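Local coordinates for protein ULam111 (Flavobacterium sp., PDB 5WUT) that probably hydrolyses the beta-1,3-glucosidic bonds of laminarin, as a laminarinase of glycoside hydrolase family 16 with a beta-jelly-roll fold, at residues 134-142 with 190-198; 147-156 with 176-184. All blocks are in the same frame, centred on the assembly; numbering follows the deposited sequence.

Contact 1: residues 134-142 with 190-198; sequences TSLHTTASH and TEAIWPYDQ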
ATOM      1  N   THR A 134      -2.215 -10.103  -6.595  1.00  9.19           N
ATOM      2  CA  THR A 134      -3.580 -10.311  -6.109  1.00  8.13           C
ATOM      3  C   THR A 134      -4.437 -10.562  -7.331  1.00 10.74           C
ATOM      4  O   THR A 134      -4.380  -9.781  -8.281  1.00  9.70           O
ATOM      5  CB  THR A 134      -4.109  -9.105  -5.323  1.00  9.17           C
ATOM      6  OG1 THR A 134      -3.973  -7.924  -6.124  1.00 10.22           O
ATOM      7  CG2 THR A 134      -3.320  -8.927  -4.043  1.00 10.59           C
ATOM      8  N   SER A 135      -5.200 -11.658  -7.325  1.00  9.86           N
ATOM      9  CA  SER A 135      -5.842 -12.152  -8.544  1.00  9.88           C
ATOM     10  C   SER A 135      -7.153 -12.863  -8.296  1.00 10.55           C
ATOM     11  O   SER A 135      -7.438 -13.319  -7.181  1.00 10.29           O
ATOM     12  CB  SER A 135      -4.931 -13.130  -9.293  1.00 11.54           C
ATOM     13  OG  SER A 135      -3.576 -12.722  -9.293  1.00 14.07           O
ATOM     14  N   LEU A 136      -7.909 -12.995  -9.381  1.00  8.47           N
ATOM     15  CA  LEU A 136      -9.120 -13.823  -9.448  1.00  9.11           C
ATOM     16  C   LEU A 136      -8.982 -14.800 -10.605  1.00  9.30           C
ATOM     17  O   LEU A 136      -8.417 -14.453 -11.628  1.00 10.40           O
ATOM     18  CB  LEU A 136     -10.381 -12.987  -9.665  1.00  8.97           C
ATOM     19  CG  LEU A 136     -10.864 -12.036  -8.569  1.00 12.71           C
ATOM     20  CD1 LEU A 136     -10.858 -12.641  -7.173  1.00 12.13           C
ATOM     21  CD2 LEU A 136     -10.057 -10.768  -8.619  1.00 13.16           C
ATOM     22  N   HIS A 137      -9.498 -16.015 -10.432  1.00  9.13           N
ATOM     23  CA  HIS A 137      -9.632 -16.968 -11.533  1.00 11.72           C
ATOM     24  C   HIS A 137     -11.082 -17.396 -11.609  1.00 10.66           C
ATOM     25  O   HIS A 137     -11.701 -17.723 -10.586  1.00 10.88           O
ATOM     26  CB  HIS A 137      -8.741 -18.191 -11.334  1.00 11.03           C
ATOM     27  CG  HIS A 137      -7.293 -17.858 -11.279  1.00 11.86           C
ATOM     28  ND1 HIS A 137      -6.455 -17.999 -12.364  1.00 12.95           N
ATOM     29  CD2 HIS A 137      -6.537 -17.350 -10.279  1.00 10.58           C
ATOM     30  CE1 HIS A 137      -5.239 -17.611 -12.026  1.00 16.10           C
ATOM     31  NE2 HIS A 137      -5.264 -17.209 -10.766  1.00 12.54           N
ATOM     32  N   THR A 138     -11.638 -17.335 -12.813  1.00 10.50           N
ATOM     33  CA  THR A 138     -13.043 -17.643 -13.072  1.00  9.68           C
ATOM     34  C   THR A 138     -13.148 -18.280 -14.455  1.00 12.23           C
ATOM     35  O   THR A 138     -12.167 -18.308 -15.193  1.00 11.49           O
ATOM     36  CB  THR A 138     -13.910 -16.377 -13.059  1.00 11.91           C
ATOM     37  OG1 THR A 138     -13.490 -15.536 -14.135  1.00 11.24           O
ATOM     38  CG2 THR A 138     -13.746 -15.603 -11.769  1.00 11.70           C
ATOM     39  N   THR A 139     -14.344 -18.706 -14.843  1.00 13.27           N
ATOM     40  CA  THR A 139     -14.521 -19.167 -16.223  1.00 13.61           C
ATOM     41  C   THR A 139     -14.165 -18.057 -17.222  1.00 15.38           C
ATOM     42  O   THR A 139     -13.515 -18.308 -18.243  1.00 16.70           O
ATOM     43  CB  THR A 139     -15.948 -19.657 -16.464  1.00 15.15           C
ATOM     44  OG1 THR A 139     -16.096 -20.935 -15.845  1.00 14.17           O
ATOM     45  CG2 THR A 139     -16.241 -19.800 -17.956  1.00 19.40           C
ATOM     46  N   ALA A 140     -14.553 -16.827 -16.905  1.00 13.60           N
ATOM     47  CA  ALA A 140     -14.274 -15.699 -17.792  1.00 13.94           C
ATOM     48  C   ALA A 140     -12.774 -15.422 -17.975  1.00 14.85           C
ATOM     49  O   ALA A 140     -12.347 -15.032 -19.063  1.00 14.92           O
ATOM     50  CB  ALA A 140     -14.988 -14.429 -17.272  1.00 14.60           C
ATOM     51  N   SER A 141     -11.978 -15.598 -16.919  1.00 12.86           N
ATOM     52  CA  SER A 141     -10.530 -15.415 -17.009  1.00 13.08           C
ATOM     53  C   SER A 141      -9.815 -16.254 -15.952  1.00 14.42           C
ATOM     54  O   SER A 141     -10.030 -16.069 -14.760  1.00 11.62           O
ATOM     55  CB  SER A 141     -10.141 -13.935 -16.857  1.00 13.22           C
ATOM     56  OG  SER A 141      -8.793 -13.746 -17.275  1.00 14.70           O
ATOM     57  N   HIS A 142      -8.975 -17.177 -16.394  1.00 12.97           N
ATOM     58  CA  HIS A 142      -8.294 -18.102 -15.488  1.00 11.90           C
ATOM     59  C   HIS A 142      -6.936 -18.517 -16.032  1.00 13.68           C
ATOM     60  O   HIS A 142      -6.703 -18.459 -17.231  1.00 14.36           O
ATOM     61  CB  HIS A 142      -9.149 -19.353 -15.268  1.00 12.93           C
ATOM     62  CG  HIS A 142      -9.609 -19.998 -16.541  1.00 13.86           C
ATOM     63  ND1 HIS A 142     -10.795 -19.651 -17.155  1.00 13.80           N
ATOM     64  CD2 HIS A 142      -9.036 -20.934 -17.335  1.00 15.91           C
ATOM     65  CE1 HIS A 142     -10.945 -20.366 -18.254  1.00 15.58           C
ATOM     66  NE2 HIS A 142      -9.891 -21.148 -18.391  1.00 16.59           N
ATOM     67  N   THR A 190     -22.501 -12.367 -14.253  1.00 15.41           N
ATOM     68  CA  THR A 190     -22.871 -13.741 -14.536  1.00 15.68           C
ATOM     69  C   THR A 190     -22.020 -14.656 -13.659  1.00 17.37           C
ATOM     70  O   THR A 190     -21.025 -14.205 -13.086  1.00 16.81           O
ATOM     71  CB  THR A 190     -22.634 -14.083 -15.997  1.00 20.04           C
ATOM     72  OG1 THR A 190     -21.230 -13.988 -16.260  1.00 17.95           O
ATOM     73  CG2 THR A 190     -23.379 -13.111 -16.906  1.00 21.73           C
ATOM     74  N   GLU A 191     -22.378 -15.935 -13.567  1.00 16.93           N
ATOM     75  CA  GLU A 191     -21.556 -16.876 -12.806  1.00 18.42           C
ATOM     76  C   GLU A 191     -20.166 -17.038 -13.437  1.00 15.02           C
ATOM     77  O   GLU A 191     -19.173 -17.247 -12.728  1.00 15.32           O
ATOM     78  CB  GLU A 191     -22.246 -18.243 -12.678  1.00 21.42           C
ATOM     79  CG  GLU A 191     -21.480 -19.200 -11.747  1.00 26.66           C
ATOM     80  CD  GLU A 191     -22.210 -20.504 -11.451  1.00 32.07           C
ATOM     81  OE1 GLU A 191     -23.420 -20.445 -11.120  1.00 37.59           O
ATOM     82  OE2 GLU A 191     -21.568 -21.581 -11.541  1.00 21.26           O
ATOM     83  N   ALA A 192     -20.082 -16.905 -14.760  1.00 14.19           N
ATOM     84  CA  ALA A 192     -18.807 -17.041 -15.458  1.00 17.36           C
ATOM     85  C   ALA A 192     -17.845 -15.936 -15.045  1.00 14.49           C
ATOM     86  O   ALA A 192     -16.644 -16.159 -14.906  1.00 14.48           O
ATOM     87  CB  ALA A 192     -19.015 -17.030 -16.971  1.00 17.78           C
ATOM     88  N   ILE A 193     -18.386 -14.737 -14.854  1.00 12.75           N
ATOM     89  CA  ILE A 193     -17.591 -13.575 -14.466  1.00 11.20           C
ATOM     90  C   ILE A 193     -17.461 -13.475 -12.949  1.00 11.04           C
ATOM     91  O   ILE A 193     -16.418 -13.080 -12.421  1.00 13.21           O
ATOM     92  CB  ILE A 193     -18.235 -12.297 -15.038  1.00 14.35           C
ATOM     93  CG1 ILE A 193     -18.074 -12.294 -16.553  1.00 15.12           C
ATOM     94  CG2 ILE A 193     -17.626 -11.034 -14.442  1.00 14.86           C
ATOM     95  CD1 ILE A 193     -18.893 -11.243 -17.248  1.00 19.90           C
ATOM     96  N   TRP A 194     -18.517 -13.880 -12.253  1.00 12.32           N
ATOM     97  CA  TRP A 194     -18.613 -13.663 -10.811  1.00 10.79           C
ATOM     98  C   TRP A 194     -19.195 -14.867 -10.096  1.00 12.08           C
ATOM     99  O   TRP A 194     -20.388 -14.896  -9.779  1.00 14.61           O
ATOM    100  CB  TRP A 194     -19.469 -12.418 -10.534  1.00 12.49           C
ATOM    101  CG  TRP A 194     -19.537 -11.973  -9.092  1.00 12.04           C
ATOM    102  CD1 TRP A 194     -20.503 -12.290  -8.183  1.00 12.26           C
ATOM    103  CD2 TRP A 194     -18.627 -11.092  -8.418  1.00 10.45           C
ATOM    104  NE1 TRP A 194     -20.249 -11.670  -6.980  1.00 10.85           N
ATOM    105  CE2 TRP A 194     -19.100 -10.932  -7.100  1.00 10.42           C
ATOM    106  CE3 TRP A 194     -17.458 -10.429  -8.800  1.00 10.78           C
ATOM    107  CZ2 TRP A 194     -18.443 -10.137  -6.157  1.00 10.89           C
ATOM    108  CZ3 TRP A 194     -16.807  -9.638  -7.866  1.00 13.78           C
ATOM    109  CH2 TRP A 194     -17.304  -9.504  -6.556  1.00 11.34           C
ATOM    110  N   PRO A 195     -18.356 -15.879  -9.855  1.00 10.84           N
ATOM    111  CA  PRO A 195     -18.773 -17.040  -9.068  1.00 11.89           C
ATOM    112  C   PRO A 195     -18.666 -16.774  -7.567  1.00 11.75           C
ATOM    113  O   PRO A 195     -18.519 -17.730  -6.807  1.00 12.48           O
ATOM    114  CB  PRO A 195     -17.770 -18.114  -9.486  1.00 11.87           C
ATOM    115  CG  PRO A 195     -16.513 -17.311  -9.781  1.00 12.19           C
ATOM    116  CD  PRO A 195     -17.019 -16.068 -10.451  1.00 11.46           C
ATOM    117  N   TYR A 196     -18.710 -15.512  -7.151  1.00 11.20           N
ATOM    118  CA  TYR A 196     -18.356 -15.172  -5.775  1.00  9.57           C
ATOM    119  C   TYR A 196     -19.540 -14.912  -4.838  1.00  9.40           C
ATOM    120  O   TYR A 196     -19.362 -14.304  -3.784  1.00 10.81           O
ATOM    121  CB  TYR A 196     -17.411 -13.957  -5.782  1.00  9.36           C
ATOM    122  CG  TYR A 196     -16.145 -14.270  -6.554  1.00  9.24           C
ATOM    123  CD1 TYR A 196     -15.231 -15.191  -6.064  1.00  8.42           C
ATOM    124  CD2 TYR A 196     -15.883 -13.683  -7.781  1.00  9.95           C
ATOM    125  CE1 TYR A 196     -14.083 -15.515  -6.764  1.00  7.16           C
ATOM    126  CE2 TYR A 196     -14.719 -14.004  -8.499  1.00  9.04           C
ATOM    127  CZ  TYR A 196     -13.823 -14.922  -7.976  1.00  9.06           C
ATOM    128  OH  TYR A 196     -12.684 -15.258  -8.673  1.00  8.88           O
ATOM    129  N   ASP A 197     -20.736 -15.374  -5.217  1.00 12.04           N
ATOM    130  CA  ASP A 197     -21.892 -15.318  -4.329  1.00 12.71           C
ATOM    131  C   ASP A 197     -22.198 -16.707  -3.783  1.00 13.48           C
ATOM    132  O   ASP A 197     -23.305 -17.238  -3.925  1.00 13.65           O
ATOM    133  CB  ASP A 197     -23.108 -14.730  -5.056  1.00 12.80           C
ATOM    134  CG  ASP A 197     -22.862 -13.321  -5.562  1.00 13.11           C
ATOM    135  OD1 ASP A 197     -22.202 -12.531  -4.854  1.00 10.27           O
ATOM    136  OD2 ASP A 197     -23.359 -13.000  -6.660  1.00 14.35           O
ATOM    137  N   GLN A 198     -21.175 -17.296  -3.167  1.00 11.99           N
ATOM    138  CA  GLN A 198     -21.267 -18.603  -2.527  1.00  9.24           C
ATOM    139  C   GLN A 198     -20.190 -18.652  -1.455  1.00 10.40           C
ATOM    140  O   GLN A 198     -19.286 -17.815  -1.443  1.00 10.76           O
ATOM    141  CB  GLN A 198     -21.075 -19.733  -3.534  1.00 12.43           C
ATOM    142  CG  GLN A 198     -19.698 -19.715  -4.169  1.00 11.10           C
ATOM    143  CD  GLN A 198     -19.336 -21.005  -4.878  1.00 13.24           C
ATOM    144  OE1 GLN A 198     -19.765 -22.100  -4.492  1.00 15.61           O
ATOM    145  NE2 GLN A 198     -18.549 -20.880  -5.939  1.00 12.79           N
TER
HETATM  146  O   HOH W   1     -14.008 -12.969 -13.938  1.00 13.12           O
HETATM  147  O   HOH W   2     -16.681 -18.821 -12.978  1.00 13.79           O
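Where strand 131-137 of the beta-jelly roll runs out into a loop, Leu136, Thr138 and Ala140 meet the loop that leads to strand 200-208, chiefly at Ala192, Pro195 and Tyr196. Thr138 OG1 closes an ST motif by accepting from Ser141 N (3.2 Å), which ties the turn at the strand end. In Thr138, chi1 64° turns OG1 back over the main chain, where Ser141 N can reach it, and leaves CG2 opposite the carbonyl carbon, facing Pro195 and Tyr196. There CG2 sits 3.6 Å from Pro195 CD and 3.8 Å from Tyr196 CE2, crossing both side chains at about a right angle. Pro195 CG stands 3.9 Å above the centre of the neighbouring Tyr196 ring, so the phenol has one face on the proline. Leu136 CD1 reaches Tyr196 CZ at 3.8 Å, and the hydroxyl beyond is hydrogen-bonded to Glu118 O, which fixes the ring end against strand 118-123. On the solvent side the joint turns polar. Ala140 N donates to Ala192 O (3.0 Å, 155° at the hydrogen), from above the carbonyl plane. Beside it a water hydrogen-bonds with Thr138 OG1 and donates to Ile193 O at 2.8 Å.

Contact 2: residues 147-156 with 176-184; sequences NTKRTRIDTI and VDNILVYTF
The Tyr182 ring has the Thr148 peptide carbonyl over one face, with Thr148 C 4.3 Å above the plane and offset toward the rim; at the ring's edge, in plane, lies a water. The Phe184 ring takes Asn147 CB over one face, its plane turned 46° from the Asn147 amide. These groups pack between strands that pair with different neighbours, as expected of the facing sheets of a jelly-roll sandwich: strand 148-152 pairs with 131-137 and strand 179-184 with 172-176, and their axes pass 7.5 Å apart, nearly antiparallel at 163°. With the backbones this far apart and no direct hydrogen bond between the segments, side chains and water make the join. The edge water bonds with Tyr182 OH (2.6 Å) and donates to Asn147 OD1 (2.9 Å), holding the phenol end beside the amide. Val181 and Tyr182 both face Phe174 as a classic beta bulge, which accounts for two successive residues pointing toward strand 148-152. Lys149 CB packs 3.7 Å from Tyr182 CG; the chain then bends at chi2 (78°), leading the amine away from the ring. A second water accepts from Lys149 NZ at 2.8 Å, hydrogen-bonds with Thr151 OG1 and donates to Val181 O at 3.1 Å. Farther on, next to the type I' turn from Val176 to Ile179, the contact becomes apolar, with Ile153 CD1 3.5 Å from Val176 CG1.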
ATOM      1  N   ASN A 147      -7.517 -10.645 -14.587  1.00 12.15           N
ATOM      2  CA  ASN A 147      -7.977 -10.004 -13.354  1.00 11.15           C
ATOM      3  C   ASN A 147      -6.937 -10.218 -12.262  1.00 12.43           C
ATOM      4  O   ASN A 147      -7.041 -11.086 -11.375  1.00 11.03           O
ATOM      5  CB  ASN A 147      -9.365 -10.514 -12.954  1.00  8.78           C
ATOM      6  CG  ASN A 147     -10.415 -10.162 -13.989  1.00 11.57           C
ATOM      7  OD1 ASN A 147     -10.509  -9.007 -14.422  1.00 14.66           O
ATOM      8  ND2 ASN A 147     -11.173 -11.151 -14.427  1.00 10.94           N
ATOM      9  N   THR A 148      -5.889  -9.414 -12.372  1.00 10.44           N
ATOM     10  CA  THR A 148      -4.724  -9.544 -11.531  1.00 10.48           C
ATOM     11  C   THR A 148      -4.029  -8.197 -11.425  1.00 11.38           C
ATOM     12  O   THR A 148      -4.203  -7.310 -12.265  1.00 14.13           O
ATOM     13  CB  THR A 148      -3.744 -10.618 -12.074  1.00 12.66           C
ATOM     14  OG1 THR A 148      -2.706 -10.857 -11.124  1.00 12.90           O
ATOM     15  CG2 THR A 148      -3.125 -10.223 -13.426  1.00 13.51           C
ATOM     16  N   LYS A 149      -3.282  -8.032 -10.348  1.00 11.83           N
ATOM     17  CA  LYS A 149      -2.500  -6.828 -10.144  1.00 12.59           C
ATOM     18  C   LYS A 149      -1.176  -7.200  -9.510  1.00 11.92           C
ATOM     19  O   LYS A 149      -1.149  -7.952  -8.547  1.00 12.34           O
ATOM     20  CB  LYS A 149      -3.247  -5.836  -9.256  1.00 11.91           C
ATOM     21  CG  LYS A 149      -2.481  -4.546  -8.967  1.00 20.52           C
ATOM     22  CD  LYS A 149      -2.534  -3.589 -10.143  1.00 25.88           C
ATOM     23  CE  LYS A 149      -2.189  -2.166  -9.709  1.00 27.48           C
ATOM     24  NZ  LYS A 149      -0.719  -1.999  -9.496  1.00 30.69           N
ATOM     25  N   ARG A 150      -0.084  -6.677 -10.055  1.00 11.59           N
ATOM     26  CA  ARG A 150       1.237  -6.819  -9.470  1.00 12.30           C
ATOM     27  C   ARG A 150       1.553  -5.549  -8.681  1.00 15.02           C
ATOM     28  O   ARG A 150       1.507  -4.437  -9.221  1.00 13.93           O
ATOM     29  CB  ARG A 150       2.285  -7.042 -10.567  1.00 16.19           C
ATOM     30  CG  ARG A 150       3.728  -7.149 -10.101  1.00 24.85           C
ATOM     31  CD  ARG A 150       4.656  -6.929 -11.294  1.00 30.70           C
ATOM     32  NE  ARG A 150       4.258  -7.758 -12.430  1.00 34.44           N
ATOM     33  CZ  ARG A 150       4.742  -8.967 -12.697  1.00 35.26           C
ATOM     34  NH1 ARG A 150       5.656  -9.510 -11.907  1.00 36.34           N
ATOM     35  NH2 ARG A 150       4.306  -9.633 -13.760  1.00 38.67           N
ATOM     36  N   THR A 151       1.866  -5.716  -7.403  1.00 12.33           N
ATOM     37  CA  THR A 151       2.143  -4.584  -6.530  1.00 11.44           C
ATOM     38  C   THR A 151       3.572  -4.632  -6.033  1.00 12.18           C
ATOM     39  O   THR A 151       4.010  -5.620  -5.454  1.00 11.08           O
ATOM     40  CB  THR A 151       1.174  -4.547  -5.328  1.00 10.83           C
ATOM     41  OG1 THR A 151      -0.172  -4.477  -5.809  1.00 13.42           O
ATOM     42  CG2 THR A 151       1.446  -3.334  -4.444  1.00 13.06           C
ATOM     43  N   ARG A 152       4.302  -3.556  -6.276  1.00 10.49           N
ATOM     44  CA  ARG A 152       5.668  -3.449  -5.800  1.00 11.32           C
ATOM     45  C   ARG A 152       5.743  -3.026  -4.344  1.00 10.98           C
ATOM     46  O   ARG A 152       5.165  -2.017  -3.945  1.00 10.21           O
ATOM     47  CB  ARG A 152       6.458  -2.462  -6.651  1.00 11.91           C
ATOM     48  CG  ARG A 152       7.831  -2.212  -6.089  1.00 13.94           C
ATOM     49  CD  ARG A 152       8.651  -1.278  -6.964  1.00 20.48           C
ATOM     50  NE  ARG A 152       9.806  -0.769  -6.232  1.00 18.38           N
ATOM     51  CZ  ARG A 152      10.587   0.214  -6.671  1.00 18.49           C
ATOM     52  NH1 ARG A 152      10.337   0.782  -7.842  1.00 19.22           N
ATOM     53  NH2 ARG A 152      11.613   0.627  -5.936  1.00 22.99           N
ATOM     54  N   ILE A 153       6.486  -3.795  -3.554  1.00 10.52           N
ATOM     55  CA  ILE A 153       6.670  -3.528  -2.135  1.00 12.58           C
ATOM     56  C   ILE A 153       8.081  -3.968  -1.771  1.00 11.17           C
ATOM     57  O   ILE A 153       8.331  -5.162  -1.584  1.00 12.58           O
ATOM     58  CB  ILE A 153       5.627  -4.286  -1.247  1.00 11.39           C
ATOM     59  CG1 ILE A 153       4.200  -4.064  -1.763  1.00 15.03           C
ATOM     60  CG2 ILE A 153       5.785  -3.901   0.212  1.00 13.66           C
ATOM     61  CD1 ILE A 153       3.092  -4.765  -0.969  1.00 13.78           C
ATOM     62  N   ASP A 154       9.027  -3.032  -1.691  1.00 11.62           N
ATOM     63  CA  ASP A 154      10.427  -3.440  -1.532  1.00 14.11           C
ATOM     64  C   ASP A 154      10.741  -4.058  -0.176  1.00 12.81           C
ATOM     65  O   ASP A 154      11.784  -4.695  -0.007  1.00 15.57           O
ATOM     66  CB  ASP A 154      11.359  -2.248  -1.763  1.00 16.46           C
ATOM     67  CG  ASP A 154      11.454  -1.865  -3.216  1.00 20.86           C
ATOM     68  OD1 ASP A 154      10.822  -2.536  -4.064  1.00 19.12           O
ATOM     69  OD2 ASP A 154      12.166  -0.886  -3.514  1.00 23.05           O
ATOM     70  N   THR A 155       9.856  -3.851   0.791  1.00 13.77           N
ATOM     71  CA  THR A 155      10.035  -4.374   2.135  1.00 11.59           C
ATOM     72  C   THR A 155       9.287  -5.682   2.392  1.00 11.18           C
ATOM     73  O   THR A 155       9.268  -6.153   3.521  1.00 12.78           O
ATOM     74  CB  THR A 155       9.528  -3.370   3.194  1.00 13.25           C
ATOM     75  OG1 THR A 155       8.177  -3.017   2.882  1.00 13.79           O
ATOM     76  CG2 THR A 155      10.378  -2.124   3.201  1.00 15.84           C
ATOM     77  N   ILE A 156       8.678  -6.278   1.370  1.00 10.50           N
ATOM     78  CA  ILE A 156       7.744  -7.378   1.651  1.00 10.00           C
ATOM     79  C   ILE A 156       8.425  -8.610   2.266  1.00 11.74           C
ATOM     80  O   ILE A 156       7.802  -9.347   3.027  1.00 11.38           O
ATOM     81  CB  ILE A 156       6.954  -7.797   0.371  1.00  9.02           C
ATOM     82  CG1 ILE A 156       5.648  -8.527   0.743  1.00  8.23           C
ATOM     83  CG2 ILE A 156       7.823  -8.613  -0.597  1.00  9.94           C
ATOM     84  CD1 ILE A 156       4.578  -7.615   1.357  1.00 10.90           C
ATOM     85  N   VAL A 176      -2.903  -4.799   1.074  1.00  9.36           N
ATOM     86  CA  VAL A 176      -1.668  -5.225   1.686  1.00  8.23           C
ATOM     87  C   VAL A 176      -1.254  -4.161   2.677  1.00 11.31           C
ATOM     88  O   VAL A 176      -1.227  -2.977   2.331  1.00 10.25           O
ATOM     89  CB  VAL A 176      -0.564  -5.469   0.635  1.00  9.72           C
ATOM     90  CG1 VAL A 176       0.716  -5.951   1.312  1.00 12.41           C
ATOM     91  CG2 VAL A 176      -1.042  -6.500  -0.376  1.00 12.90           C
ATOM     92  N   ASP A 177      -0.982  -4.577   3.913  1.00  8.75           N
ATOM     93  CA  ASP A 177      -0.678  -3.653   5.003  1.00  9.52           C
ATOM     94  C   ASP A 177      -1.687  -2.516   5.048  1.00 11.30           C
ATOM     95  O   ASP A 177      -1.329  -1.355   5.238  1.00 11.14           O
ATOM     96  CB  ASP A 177       0.755  -3.119   4.868  1.00 10.55           C
ATOM     97  CG  ASP A 177       1.800  -4.209   5.041  1.00 12.85           C
ATOM     98  OD1 ASP A 177       1.539  -5.200   5.747  1.00 10.68           O
ATOM     99  OD2 ASP A 177       2.890  -4.075   4.475  1.00 11.04           O
ATOM    100  N   ASN A 178      -2.952  -2.892   4.867  1.00  9.59           N
ATOM    101  CA  ASN A 178      -4.104  -1.993   4.979  1.00  9.68           C
ATOM    102  C   ASN A 178      -4.194  -0.983   3.845  1.00 10.24           C
ATOM    103  O   ASN A 178      -5.006  -0.060   3.915  1.00 11.69           O
ATOM    104  CB  ASN A 178      -4.080  -1.261   6.325  1.00 10.95           C
ATOM    105  CG  ASN A 178      -4.143  -2.208   7.506  1.00 14.35           C
ATOM    106  OD1 ASN A 178      -5.048  -3.024   7.597  1.00 18.84           O
ATOM    107  ND2 ASN A 178      -3.175  -2.106   8.410  1.00 16.76           N
ATOM    108  N   ILE A 179      -3.368  -1.150   2.809  1.00  8.51           N
ATOM    109  CA  ILE A 179      -3.469  -0.302   1.617  1.00  9.57           C
ATOM    110  C   ILE A 179      -4.241  -1.001   0.493  1.00 11.01           C
ATOM    111  O   ILE A 179      -3.907  -2.113   0.102  1.00 10.28           O
ATOM    112  CB  ILE A 179      -2.079   0.110   1.143  1.00 10.74           C
ATOM    113  CG1 ILE A 179      -1.441   0.960   2.238  1.00 13.38           C
ATOM    114  CG2 ILE A 179      -2.165   0.852  -0.179  1.00 14.61           C
ATOM    115  CD1 ILE A 179      -0.049   1.396   1.938  1.00 16.08           C
ATOM    116  N   LEU A 180      -5.299  -0.363  -0.005  1.00 10.30           N
ATOM    117  CA  LEU A 180      -6.067  -0.950  -1.104  1.00  9.27           C
ATOM    118  C   LEU A 180      -5.222  -0.975  -2.369  1.00 10.59           C
ATOM    119  O   LEU A 180      -4.841   0.086  -2.881  1.00 13.02           O
ATOM    120  CB  LEU A 180      -7.352  -0.173  -1.347  1.00 10.44           C
ATOM    121  CG  LEU A 180      -8.218  -0.651  -2.513  1.00 12.02           C
ATOM    122  CD1 LEU A 180      -8.714  -2.040  -2.245  1.00 15.89           C
ATOM    123  CD2 LEU A 180      -9.394   0.316  -2.692  1.00 16.60           C
ATOM    124  N   VAL A 181      -4.903  -2.177  -2.852  1.00  8.30           N
ATOM    125  CA  VAL A 181      -4.000  -2.296  -4.004  1.00 10.56           C
ATOM    126  C   VAL A 181      -4.694  -2.716  -5.296  1.00 12.01           C
ATOM    127  O   VAL A 181      -4.135  -2.529  -6.381  1.00 11.77           O
ATOM    128  CB  VAL A 181      -2.856  -3.285  -3.730  1.00 11.07           C
ATOM    129  CG1 VAL A 181      -2.013  -2.786  -2.576  1.00 10.67           C
ATOM    130  CG2 VAL A 181      -3.394  -4.702  -3.454  1.00 12.85           C
ATOM    131  N   TYR A 182      -5.898  -3.276  -5.191  1.00  9.58           N
ATOM    132  CA  TYR A 182      -6.585  -3.824  -6.360  1.00  9.05           C
ATOM    133  C   TYR A 182      -8.070  -3.996  -6.064  1.00  9.50           C
ATOM    134  O   TYR A 182      -8.446  -4.425  -4.968  1.00  9.03           O
ATOM    135  CB  TYR A 182      -5.964  -5.173  -6.777  1.00  9.56           C
ATOM    136  CG  TYR A 182      -6.670  -5.890  -7.911  1.00 10.25           C
ATOM    137  CD1 TYR A 182      -6.929  -5.252  -9.125  1.00 11.64           C
ATOM    138  CD2 TYR A 182      -7.046  -7.221  -7.778  1.00  9.47           C
ATOM    139  CE1 TYR A 182      -7.587  -5.911 -10.158  1.00 11.22           C
ATOM    140  CE2 TYR A 182      -7.686  -7.891  -8.811  1.00 10.20           C
ATOM    141  CZ  TYR A 182      -7.949  -7.235  -9.992  1.00 11.76           C
ATOM    142  OH  TYR A 182      -8.613  -7.910 -10.997  1.00 13.09           O
ATOM    143  N   THR A 183      -8.905  -3.667  -7.046  1.00  9.33           N
ATOM    144  CA  THR A 183     -10.344  -3.834  -6.923  1.00  8.68           C
ATOM    145  C   THR A 183     -10.904  -4.526  -8.162  1.00 11.38           C
ATOM    146  O   THR A 183     -10.585  -4.151  -9.291  1.00 13.55           O
ATOM    147  CB  THR A 183     -11.064  -2.480  -6.740  1.00  9.66           C
ATOM    148  OG1 THR A 183     -10.641  -1.866  -5.517  1.00 11.71           O
ATOM    149  CG2 THR A 183     -12.569  -2.680  -6.716  1.00 12.36           C
ATOM    150  N   PHE A 184     -11.724  -5.549  -7.952  1.00 10.99           N
ATOM    151  CA  PHE A 184     -12.437  -6.196  -9.047  1.00  9.29           C
ATOM    152  C   PHE A 184     -13.918  -5.974  -8.799  1.00  9.61           C
ATOM    153  O   PHE A 184     -14.460  -6.375  -7.761  1.00 11.16           O
ATOM    154  CB  PHE A 184     -12.086  -7.693  -9.130  1.00 12.26           C
ATOM    155  CG  PHE A 184     -12.785  -8.437 -10.244  1.00 12.48           C
ATOM    156  CD1 PHE A 184     -12.608  -8.063 -11.566  1.00 13.05           C
ATOM    157  CD2 PHE A 184     -13.586  -9.539  -9.960  1.00 12.67           C
ATOM    158  CE1 PHE A 184     -13.245  -8.756 -12.594  1.00 13.08           C
ATOM    159  CE2 PHE A 184     -14.221 -10.241 -10.976  1.00 14.98           C
ATOM    160  CZ  PHE A 184     -14.046  -9.849 -12.297  1.00 15.09           C
TER
HETATM  161  O   HOH W   3      -9.361  -6.680 -13.218  1.00 14.77           O
HETATM  162  O   HOH W   4      -1.068  -2.125  -6.760  1.00 22.80           O

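In the fold
Contacts 1 and 2 are both partly buried, with centres about 19 Å apart, and they share one sheet: strands 131-137 and 148-152 are neighbours in it. Leu136 N lies 2.9 Å from Asn147 O, and Ser135 OG is 2.8 Å from Thr148 OG1, both probable hydrogen bonds. Contact 1 fastens the loop that follows strand 131-137 to the loop before strand 200-208. Waters bridge both contacts, but contact 1 adds a direct backbone bond, whereas contact 2 relies on rings, aliphatic groups and water, and buries more surface (433 against 320 Å²). Leu136 also touches Tyr182 and Phe184, so the apolar layers meet. Only contact 2 reaches the second subunit, through backbone bonds from Arg152 and Leu180.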